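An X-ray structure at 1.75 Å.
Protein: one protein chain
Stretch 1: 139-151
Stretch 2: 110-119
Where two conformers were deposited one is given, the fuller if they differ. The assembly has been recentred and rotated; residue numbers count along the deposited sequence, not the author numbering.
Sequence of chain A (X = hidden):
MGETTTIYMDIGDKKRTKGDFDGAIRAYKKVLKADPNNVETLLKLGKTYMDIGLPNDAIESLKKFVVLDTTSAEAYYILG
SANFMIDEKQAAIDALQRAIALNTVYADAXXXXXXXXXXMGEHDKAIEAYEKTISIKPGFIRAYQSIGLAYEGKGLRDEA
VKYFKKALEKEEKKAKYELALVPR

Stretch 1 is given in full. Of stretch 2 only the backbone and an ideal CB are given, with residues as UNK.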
# COMPACT_ATOMS: atom_id res chain seq x y z
N GLY A 139 -4.20 8.74 15.10
CA GLY A 139 -3.24 8.02 15.91
C GLY A 139 -2.01 7.42 15.20
O GLY A 139 -1.16 6.82 15.81
N PHE A 140 -1.96 7.57 13.88
CA PHE A 140 -0.84 7.03 13.10
C PHE A 140 0.41 7.93 13.22
O PHE A 140 0.53 8.92 12.50
CB PHE A 140 -1.24 6.88 11.63
CG PHE A 140 -0.15 6.23 10.79
CD1 PHE A 140 0.58 5.17 11.25
CD2 PHE A 140 0.07 6.66 9.50
CE1 PHE A 140 1.55 4.57 10.46
CE2 PHE A 140 1.09 6.07 8.74
CZ PHE A 140 1.78 5.05 9.18
N ILE A 141 1.31 7.50 14.06
CA ILE A 141 2.47 8.31 14.48
C ILE A 141 3.40 8.63 13.29
O ILE A 141 3.87 9.77 13.14
CB ILE A 141 3.25 7.61 15.61
CG1 ILE A 141 2.38 7.58 16.93
CG2 ILE A 141 4.58 8.37 16.02
CD1 ILE A 141 2.69 6.46 17.71
N ARG A 142 3.65 7.67 12.44
CA ARG A 142 4.61 7.90 11.38
C ARG A 142 4.16 8.98 10.41
O ARG A 142 5.00 9.61 9.82
CB ARG A 142 4.95 6.60 10.62
CG ARG A 142 6.32 6.75 9.96
CD ARG A 142 6.75 5.48 9.29
NE ARG A 142 8.10 5.48 8.78
CZ ARG A 142 8.47 5.70 7.52
NH1 ARG A 142 9.74 5.65 7.17
NH2 ARG A 142 7.59 6.02 6.62
N ALA A 143 2.88 9.22 10.23
CA ALA A 143 2.45 10.28 9.37
C ALA A 143 2.93 11.63 9.84
O ALA A 143 3.29 12.51 9.03
CB ALA A 143 0.94 10.24 9.18
N TYR A 144 2.87 11.84 11.14
CA TYR A 144 3.48 13.12 11.70
C TYR A 144 4.97 13.19 11.46
O TYR A 144 5.49 14.23 11.02
CB TYR A 144 3.27 13.20 13.19
CG TYR A 144 1.79 13.23 13.53
CD1 TYR A 144 1.13 14.41 13.70
CD2 TYR A 144 1.09 12.05 13.71
CE1 TYR A 144 -0.27 14.40 13.97
CE2 TYR A 144 -0.27 12.05 14.05
CZ TYR A 144 -0.92 13.19 14.15
OH TYR A 144 -2.27 13.16 14.49
N GLN A 145 5.69 12.05 11.60
CA GLN A 145 7.12 12.05 11.31
C GLN A 145 7.35 12.39 9.83
O GLN A 145 8.24 13.16 9.50
CB GLN A 145 7.73 10.69 11.67
CG GLN A 145 7.67 10.31 13.10
CD GLN A 145 8.13 8.85 13.29
OE1 GLN A 145 9.32 8.56 12.99
NE2 GLN A 145 7.21 7.91 13.56
N SER A 146 6.59 11.76 8.97
CA SER A 146 6.70 11.93 7.49
C SER A 146 6.43 13.38 7.10
O SER A 146 7.15 13.94 6.22
CB SER A 146 5.81 10.96 6.73
OG SER A 146 6.24 9.64 6.93
N ILE A 147 5.43 14.02 7.74
CA ILE A 147 5.22 15.46 7.56
C ILE A 147 6.45 16.26 7.93
O ILE A 147 6.90 17.11 7.17
CB ILE A 147 3.96 16.01 8.22
CG1 ILE A 147 2.73 15.36 7.56
CG2 ILE A 147 3.98 17.58 8.14
CD1 ILE A 147 1.43 15.66 8.38
N GLY A 148 7.02 15.93 9.05
CA GLY A 148 8.27 16.58 9.51
C GLY A 148 9.36 16.47 8.46
O GLY A 148 10.07 17.47 8.15
N LEU A 149 9.49 15.27 7.87
CA LEU A 149 10.59 15.06 6.90
C LEU A 149 10.32 15.92 5.64
O LEU A 149 11.25 16.50 5.04
CB LEU A 149 10.71 13.63 6.54
CG LEU A 149 11.79 13.25 5.47
CD1 LEU A 149 13.16 13.51 6.10
CD2 LEU A 149 11.69 11.80 5.04
N ALA A 150 9.07 15.98 5.22
CA ALA A 150 8.70 16.81 4.04
C ALA A 150 9.01 18.26 4.28
O ALA A 150 9.51 18.95 3.36
CB ALA A 150 7.23 16.60 3.63
N TYR A 151 8.71 18.78 5.47
CA TYR A 151 9.09 20.16 5.80
C TYR A 151 10.60 20.37 5.81
O TYR A 151 11.05 21.39 5.31
CB TYR A 151 8.48 20.62 7.15
CG TYR A 151 7.10 21.08 6.96
CD1 TYR A 151 6.80 22.25 6.25
CD2 TYR A 151 6.02 20.42 7.59
CE1 TYR A 151 5.49 22.64 6.10
CE2 TYR A 151 4.71 20.82 7.43
CZ TYR A 151 4.45 21.96 6.72
OH TYR A 151 3.15 22.36 6.49
N UNK A 110 -3.54 7.11 0.82
CA UNK A 110 -3.09 8.48 0.92
C UNK A 110 -1.64 8.46 1.49
O UNK A 110 -0.81 9.26 1.04
CB UNK A 110 -4.04 9.30 1.80
N UNK A 111 -1.37 7.60 2.47
CA UNK A 111 -0.02 7.53 3.08
C UNK A 111 1.02 7.12 2.03
O UNK A 111 2.02 7.81 1.83
CB UNK A 111 -0.00 6.54 4.25
N UNK A 112 0.72 6.07 1.30
CA UNK A 112 1.63 5.63 0.23
C UNK A 112 1.83 6.72 -0.82
O UNK A 112 2.98 6.94 -1.32
CB UNK A 112 1.09 4.36 -0.44
N UNK A 113 0.76 7.44 -1.21
CA UNK A 113 0.83 8.49 -2.20
C UNK A 113 1.74 9.58 -1.70
O UNK A 113 2.58 10.08 -2.43
CB UNK A 113 -0.56 9.04 -2.52
N UNK A 114 1.62 9.88 -0.43
CA UNK A 114 2.50 10.86 0.18
C UNK A 114 3.99 10.43 0.17
O UNK A 114 4.88 11.25 -0.17
CB UNK A 114 2.04 11.12 1.62
N UNK A 115 4.22 9.14 0.44
CA UNK A 115 5.57 8.58 0.42
C UNK A 115 6.12 8.72 -1.00
O UNK A 115 7.31 9.11 -1.19
CB UNK A 115 5.57 7.12 0.87
N UNK A 116 5.32 8.40 -1.99
CA UNK A 116 5.77 8.49 -3.38
C UNK A 116 6.12 9.98 -3.73
O UNK A 116 7.26 10.24 -4.22
CB UNK A 116 4.69 7.95 -4.32
N UNK A 117 5.24 10.91 -3.43
CA UNK A 117 5.49 12.33 -3.70
C UNK A 117 6.72 12.84 -2.99
O UNK A 117 7.58 13.45 -3.60
CB UNK A 117 4.28 13.17 -3.29
N UNK A 118 6.91 12.43 -1.75
CA UNK A 118 8.06 12.96 -1.04
C UNK A 118 9.35 12.41 -1.67
O UNK A 118 10.36 13.15 -1.71
CB UNK A 118 7.98 12.61 0.45
N UNK A 119 9.30 11.18 -2.14
CA UNK A 119 10.46 10.56 -2.77
C UNK A 119 10.87 11.26 -4.02
O UNK A 119 12.02 11.08 -4.44
CB UNK A 119 10.18 9.09 -3.08

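Two helices, 141-151 and 110-119, run side by side with their N-to-C directions 20° apart and their axes 10.9 Å apart at closest approach.

Position 110 is helical, and its ideal CB has nothing of stretch 1 within 5.5 Å, so stretch 1 sets no preference; it is Tyr110, whose hydroxyl bonds elsewhere in the structure.

Position 111 is the most demanding. Its CA-to-CB bond points toward stretch 1, and the ideal CB lies 4.6 Å from Phe140 CE2. Beyond it lie the ring of Phe140, the methyl of Ala143, and further on the polar ends of Arg142 and Ser146. A long side chain, apolar along its length and polar at its tip, would suit. Phe could pack against Phe140 and Ala143, and Leu or Met could do so in part, but none of these could bond to Arg142 or Ser146; Gln is a polar alternative. The residue is Tyr111, with chi1 in t. Phe140 presents its edge to the Tyr111 face, the centroids 4.9 Å apart and the planes at 85°, while Ala143 CA lies 3.9 Å from Tyr111 CE1. At the ring's tip, Arg142 NH2 donates to Tyr111 OH at 2.9 Å, and Ser146 OG shares a 2.6 Å hydrogen bond with Tyr111 OH.

Positions 112 and 113 are out of reach of stretch 1, which does not choose between residues there; they are Lys112 and Leu113.

At 114 an ideal CB would point toward stretch 1 yet find nothing within 5.5 Å, so stretch 1 leaves room for a small side chain such as Ala. Gly114 has none, and its helical angles of -63/-41 do not require glycine.

Position 115 points sideways, so a flexible apolar chain could turn its end toward Arg142 and Ser146; Leu, Met or Ile are plausible. Leu115 does so, bringing CD2 to 3.9 Å from Arg142 NH2 and 4.1 Å from Ser146 OG.

Positions 116 and 117, again out of reach, are Val116 and Tyr117.

Position 118 points toward stretch 1, its ideal CB 5.2 Å from Ala150 CB. The methyl end of Leu149 is near, and a water could link a polar side chain to the acceptor Ser146 O; Asp, Asn, Ser or Leu might fit. In Asp118, OD1 (3.4 Å from Ala150 CB) and OD2 (3.8 Å from Leu149 CD2) merely pack against methyls. OD1 is hydrogen-bonded elsewhere in the structure; the polar link is a water donating to Ser146 O at 2.8 Å and, weakly, to Asp118 OD2 at 2.7 Å.

Position 119 is out of reach, so stretch 1 sets no preference. In Ser119, OG bonds back to Val116 O at 2.6 Å.

Stretch 2 (110-119) YYKLGLVYDS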
# COMPACT_ATOMS: atom_id res chain seq x y z
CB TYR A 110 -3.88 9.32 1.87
CG TYR A 110 -5.21 9.81 1.32
CD1 TYR A 110 -6.37 9.23 1.74
CD2 TYR A 110 -5.26 10.83 0.40
CE1 TYR A 110 -7.61 9.70 1.25
CE2 TYR A 110 -6.51 11.31 -0.11
CZ TYR A 110 -7.66 10.69 0.34
OH TYR A 110 -8.94 11.18 -0.09
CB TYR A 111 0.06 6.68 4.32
CG TYR A 111 1.36 6.81 5.06
CD1 TYR A 111 1.76 8.06 5.48
CD2 TYR A 111 2.19 5.76 5.24
CE1 TYR A 111 2.99 8.25 6.12
CE2 TYR A 111 3.45 5.93 5.87
CZ TYR A 111 3.80 7.18 6.30
OH TYR A 111 5.03 7.32 6.93
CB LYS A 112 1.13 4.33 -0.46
CG LYS A 112 1.29 3.03 0.32
CD LYS A 112 2.70 2.39 0.40
CE LYS A 112 2.60 0.84 0.45
NZ LYS A 112 3.94 0.21 0.67
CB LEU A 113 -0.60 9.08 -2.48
CG LEU A 113 -0.56 10.21 -3.46
CD1 LEU A 113 -0.14 9.76 -4.94
CD2 LEU A 113 -2.03 10.83 -3.47
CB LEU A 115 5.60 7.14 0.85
CG LEU A 115 5.31 6.92 2.34
CD1 LEU A 115 5.33 5.39 2.58
CD2 LEU A 115 6.30 7.65 3.34
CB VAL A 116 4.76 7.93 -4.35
CG1 VAL A 116 5.28 8.07 -5.84
CG2 VAL A 116 4.47 6.49 -4.11
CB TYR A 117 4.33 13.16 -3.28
CG TYR A 117 3.18 13.21 -4.29
CD1 TYR A 117 3.37 13.42 -5.66
CD2 TYR A 117 1.88 13.17 -3.79
CE1 TYR A 117 2.26 13.49 -6.52
CE2 TYR A 117 0.79 13.25 -4.67
CZ TYR A 117 1.00 13.42 -5.99
OH TYR A 117 -0.12 13.52 -6.79
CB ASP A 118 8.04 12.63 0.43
CG ASP A 118 8.91 13.63 1.28
OD1 ASP A 118 8.75 14.84 1.09
OD2 ASP A 118 9.77 13.10 2.06
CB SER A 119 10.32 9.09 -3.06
OG SER A 119 9.49 8.87 -4.19
O HOH W 1 8.04 12.37 4.06
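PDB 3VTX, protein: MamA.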